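Long-range contacts in globin (PDB 5V3T), which binds heme as a group II truncated hemoglobin and probably takes up oxygen or other small ligands at the heme iron: residues Glu19-Thr24 with Asp99-His104; Asp23-Tyr28 with Ser92-Ala97. All coordinates share one frame; numbering follows the deposited sequence.

In the fold
Both contacts join helix 14-31 to helix 84-101, and their centres lie about 7 Å apart on the same side of the chain's centre. Along helix 14-31 contact 1 comes first, at 19-24, and contact 2 follows at 23-28, sharing D23 and T24; along helix 84-101 the order is reversed, 92-97 preceding 99-104, as the roughly antiparallel run of the two helices requires. Contact 1 is a surface contact at the C-terminal end of helix 84-101, whereas contact 2 goes deeper, toward the heme and its cyanide. L21 of contact 1 packs on M94 and A97 of contact 2. Together the contacts form one helix-helix interface of the globin fold, running from the surface to the ligand pocket.

Contact 1: residues Glu19-Thr24 with Asp99-His104; sequences EILVDT and DDTGVH. With SO4 (sulfate ion), chain F.
L21 and T101 bring the two backbones closest, CA to CA 6.0 Å, where a turn of helix 14-31 meets the last turn of helix 84-101. T101 carries the largest share of the contact: its CG2 lies 3.6 Å from L21 CA and also touches the CG2 methyl of I20, whose side chain slides past it in the opposite direction. L21 crosses T101 at about a right angle, its CD1 lying 3.5 Å from T101 OG1. That hydroxyl stands between the backbone N and the carbonyl carbon (chi1 58°) and is hydrogen-bonded to A97 O, one turn back. T24 adds its CG2, 3.8 Å from D100 OD2, while its OG1 bonds I20 O at 2.7 Å. I20 O thus accepts from both T24 OG1 and T24 N, which reach it from opposite faces of its plane. D100 OD2 is probably hydrogen-bonded to Y28 OH. Beyond T101, G102 with positive phi closes helix 84-101 in a Schellman motif, and H104 ND1 bonds O4 of a sulfate ion, probably from the crystallisation liquor, at 3.1 Å. On the inner side L21 continues onto M94, A97 and M98 of helix 84-101, while V22 packs against helix 44-57.

Contact 2: residues Asp23-Tyr28 with Ser92-Ala97; sequences DTFYSY and SCMEQA. With CYN (cyanide ion), chain D.
F25 reaches across to A97, C93 and M94, where the axes of segments 23-28 and 92-97 approach to 8.4 Å, their directions 135° apart. Its CB meets A97 CB at 4.0 Å, and CG, anti to the backbone N (chi1 175°), has M94 CE 3.8 Å away. Farther out, CD1 lies near M94 N and CA, and CE1 reaches both M94 N, at 3.4 Å, and C93 CB. F25 CD2 sits over the centre of the Y26 ring, and the F25 ring edge faces cyanide N near its plane. The bent M94 chain puts its CE over one F25 ring face, offset toward the rim, in a CH-pi contact, with SD oblique to the ring as a Met-aromatic partner. Y28 closes the outer side: its CB touches C93 SG at 3.7 Å, and one face of its ring takes Q96 CB, 3.9 Å from the centroid, in a second CH-pi contact. On the inner side, the F25 ring packs edge-to-face with W90. Y26 OH bonds cyanide N at 2.9 Å and is also bonded to Q50 NE2. The helix pair thus backs the distal ligand site of a truncated globin, where Y26, F39, Q50 and W90 line the cyanide pocket.

Contact 1: residues Glu19-Thr24 with Asp99-His104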
# COMPACT_ATOMS: atom_id res chain seq x y z
N GLU A 19 5.92 19.28 8.39
CA GLU A 19 4.67 19.77 7.79
C GLU A 19 4.94 20.29 6.38
O GLU A 19 4.32 19.86 5.41
CB GLU A 19 4.04 20.89 8.64
CG GLU A 19 3.45 20.42 9.96
CD GLU A 19 2.16 19.64 9.80
OE1 GLU A 19 1.33 20.01 8.93
OE2 GLU A 19 1.97 18.66 10.56
N ILE A 20 5.91 21.19 6.27
CA ILE A 20 6.22 21.84 5.01
C ILE A 20 6.86 20.89 4.00
O ILE A 20 6.56 20.94 2.81
CB ILE A 20 7.16 23.04 5.22
CG1 ILE A 20 6.50 24.06 6.15
CG2 ILE A 20 7.51 23.69 3.89
CD1 ILE A 20 7.43 25.17 6.58
N LEU A 21 7.74 20.01 4.49
CA LEU A 21 8.42 19.06 3.61
C LEU A 21 7.42 18.15 2.95
O LEU A 21 7.44 17.97 1.73
CB LEU A 21 9.48 18.26 4.39
CG LEU A 21 10.26 17.16 3.65
CD1 LEU A 21 11.16 17.75 2.58
CD2 LEU A 21 11.08 16.35 4.64
N VAL A 22 6.50 17.60 3.74
CA VAL A 22 5.56 16.61 3.24
C VAL A 22 4.50 17.26 2.34
O VAL A 22 4.16 16.71 1.29
CB VAL A 22 4.89 15.86 4.41
CG1 VAL A 22 3.75 14.96 3.92
CG2 VAL A 22 5.95 15.04 5.13
N ASP A 23 4.02 18.44 2.72
CA ASP A 23 3.08 19.16 1.87
C ASP A 23 3.75 19.47 0.53
O ASP A 23 3.14 19.31 -0.54
CB ASP A 23 2.59 20.43 2.55
CG ASP A 23 1.58 20.14 3.65
OD1 ASP A 23 1.05 19.01 3.70
OD2 ASP A 23 1.32 21.03 4.49
N THR A 24 5.00 19.91 0.58
CA THR A 24 5.77 20.19 -0.64
C THR A 24 6.02 18.91 -1.43
O THR A 24 5.84 18.88 -2.65
CB THR A 24 7.11 20.87 -0.31
OG1 THR A 24 6.84 22.11 0.36
CG2 THR A 24 7.93 21.13 -1.57
N ASP A 99 15.16 20.34 -1.16
CA ASP A 99 15.75 21.56 -1.68
C ASP A 99 14.84 22.75 -1.34
O ASP A 99 15.29 23.74 -0.75
CB ASP A 99 15.98 21.46 -3.19
CG ASP A 99 17.17 20.58 -3.54
OD1 ASP A 99 17.91 20.18 -2.62
OD2 ASP A 99 17.36 20.30 -4.74
N ASP A 100 13.56 22.62 -1.66
CA ASP A 100 12.61 23.71 -1.48
C ASP A 100 12.44 24.06 -0.00
O ASP A 100 12.17 25.21 0.35
CB ASP A 100 11.25 23.31 -2.03
CG ASP A 100 11.20 23.32 -3.55
OD1 ASP A 100 12.23 23.59 -4.21
OD2 ASP A 100 10.13 22.99 -4.08
N THR A 101 12.61 23.07 0.86
CA THR A 101 12.37 23.31 2.27
C THR A 101 13.64 23.65 3.02
O THR A 101 13.60 23.90 4.23
CB THR A 101 11.70 22.09 2.93
OG1 THR A 101 12.52 20.94 2.74
CG2 THR A 101 10.36 21.83 2.27
N GLY A 102 14.78 23.65 2.32
CA GLY A 102 16.04 24.08 2.90
C GLY A 102 16.72 23.04 3.79
O GLY A 102 17.44 23.38 4.74
N VAL A 103 16.51 21.78 3.47
CA VAL A 103 17.13 20.68 4.23
C VAL A 103 18.50 20.32 3.64
O VAL A 103 18.60 19.89 2.48
CB VAL A 103 16.21 19.45 4.23
CG1 VAL A 103 16.86 18.31 5.00
CG2 VAL A 103 14.86 19.83 4.84
N HIS A 104 19.55 20.55 4.41
CA HIS A 104 20.90 20.34 3.91
C HIS A 104 21.82 19.73 4.97
O HIS A 104 21.40 19.45 6.08
CB HIS A 104 21.48 21.66 3.39
CG HIS A 104 20.76 22.19 2.19
ND1 HIS A 104 20.92 21.63 0.94
CD2 HIS A 104 19.85 23.18 2.05
CE1 HIS A 104 20.16 22.29 0.07
NE2 HIS A 104 19.50 23.23 0.72
S SO4 F . 24.87 20.56 1.43
O1 SO4 F . 25.73 19.59 2.09
O2 SO4 F . 24.93 21.81 2.17
O3 SO4 F . 25.33 20.81 0.07
O4 SO4 F . 23.50 20.06 1.46

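Contact 2: residues Asp23-Tyr28 with Ser92-Ala97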
# COMPACT_ATOMS: atom_id res chain seq x y z
N ASP A 23 4.02 18.44 2.72
CA ASP A 23 3.08 19.16 1.87
C ASP A 23 3.75 19.47 0.53
O ASP A 23 3.14 19.31 -0.54
CB ASP A 23 2.59 20.43 2.55
CG ASP A 23 1.58 20.14 3.65
OD1 ASP A 23 1.05 19.01 3.70
OD2 ASP A 23 1.32 21.03 4.49
N THR A 24 5.00 19.91 0.58
CA THR A 24 5.77 20.19 -0.64
C THR A 24 6.02 18.91 -1.43
O THR A 24 5.84 18.88 -2.65
CB THR A 24 7.11 20.87 -0.31
OG1 THR A 24 6.84 22.11 0.36
CG2 THR A 24 7.93 21.13 -1.57
N PHE A 25 6.42 17.85 -0.73
CA PHE A 25 6.67 16.56 -1.37
C PHE A 25 5.49 16.11 -2.22
O PHE A 25 5.65 15.82 -3.42
CB PHE A 25 6.98 15.48 -0.31
CG PHE A 25 7.12 14.10 -0.89
CD1 PHE A 25 8.11 13.82 -1.82
CD2 PHE A 25 6.24 13.09 -0.52
CE1 PHE A 25 8.25 12.55 -2.35
CE2 PHE A 25 6.36 11.83 -1.07
CZ PHE A 25 7.36 11.56 -1.99
N TYR A 26 4.30 16.07 -1.63
CA TYR A 26 3.12 15.58 -2.35
C TYR A 26 2.63 16.52 -3.41
O TYR A 26 1.87 16.13 -4.30
CB TYR A 26 2.00 15.26 -1.38
CG TYR A 26 2.27 13.95 -0.72
CD1 TYR A 26 2.32 12.77 -1.47
CD2 TYR A 26 2.52 13.88 0.63
CE1 TYR A 26 2.59 11.57 -0.88
CE2 TYR A 26 2.80 12.69 1.22
CZ TYR A 26 2.82 11.54 0.47
OH TYR A 26 3.09 10.38 1.10
N SER A 27 3.05 17.78 -3.32
CA SER A 27 2.85 18.70 -4.43
C SER A 27 3.60 18.15 -5.65
O SER A 27 3.05 18.07 -6.74
CB SER A 27 3.32 20.12 -4.07
OG SER A 27 3.02 21.04 -5.11
N TYR A 28 4.86 17.74 -5.45
CA TYR A 28 5.64 17.19 -6.56
C TYR A 28 5.07 15.85 -7.01
O TYR A 28 4.95 15.59 -8.22
CB TYR A 28 7.13 17.05 -6.19
CG TYR A 28 7.89 18.37 -6.23
CD1 TYR A 28 8.11 19.03 -7.43
CD2 TYR A 28 8.38 18.95 -5.07
CE1 TYR A 28 8.79 20.23 -7.48
CE2 TYR A 28 9.07 20.16 -5.11
CZ TYR A 28 9.27 20.78 -6.31
OH TYR A 28 9.94 21.99 -6.36
N SER A 92 13.24 11.30 -6.24
CA SER A 92 13.43 12.56 -6.96
C SER A 92 12.53 13.67 -6.43
O SER A 92 12.98 14.81 -6.24
CB SER A 92 13.16 12.37 -8.46
OG SER A 92 13.20 13.62 -9.11
N CYS A 93 11.26 13.35 -6.19
CA CYS A 93 10.34 14.33 -5.64
C CYS A 93 10.77 14.73 -4.24
O CYS A 93 10.67 15.90 -3.87
CB CYS A 93 8.91 13.79 -5.59
SG CYS A 93 8.16 13.61 -7.23
N MET A 94 11.26 13.76 -3.46
CA MET A 94 11.68 14.07 -2.09
C MET A 94 12.92 14.97 -2.08
O MET A 94 13.03 15.86 -1.24
CB MET A 94 11.96 12.79 -1.30
CG MET A 94 12.35 13.04 0.18
SD MET A 94 11.12 14.00 1.09
CE MET A 94 9.85 12.79 1.38
N GLU A 95 13.84 14.70 -3.01
CA GLU A 95 15.02 15.55 -3.18
C GLU A 95 14.63 17.01 -3.44
O GLU A 95 15.20 17.94 -2.84
CB GLU A 95 15.89 15.03 -4.33
CG GLU A 95 17.23 14.50 -3.89
CD GLU A 95 18.08 13.99 -5.05
OE1 GLU A 95 17.52 13.79 -6.16
OE2 GLU A 95 19.30 13.81 -4.86
N GLN A 96 13.67 17.20 -4.33
CA GLN A 96 13.21 18.53 -4.70
C GLN A 96 12.47 19.20 -3.53
O GLN A 96 12.61 20.40 -3.31
CB GLN A 96 12.31 18.47 -5.92
CG GLN A 96 13.00 17.91 -7.15
CD GLN A 96 12.04 17.70 -8.30
OE1 GLN A 96 11.67 16.57 -8.62
NE2 GLN A 96 11.62 18.79 -8.92
N ALA A 97 11.68 18.41 -2.80
CA ALA A 97 11.01 18.92 -1.60
C ALA A 97 12.04 19.37 -0.55
O ALA A 97 11.87 20.39 0.10
CB ALA A 97 10.08 17.86 -1.02
C CYN D . 4.18 6.94 -0.06
N CYN D . 4.11 8.08 -0.28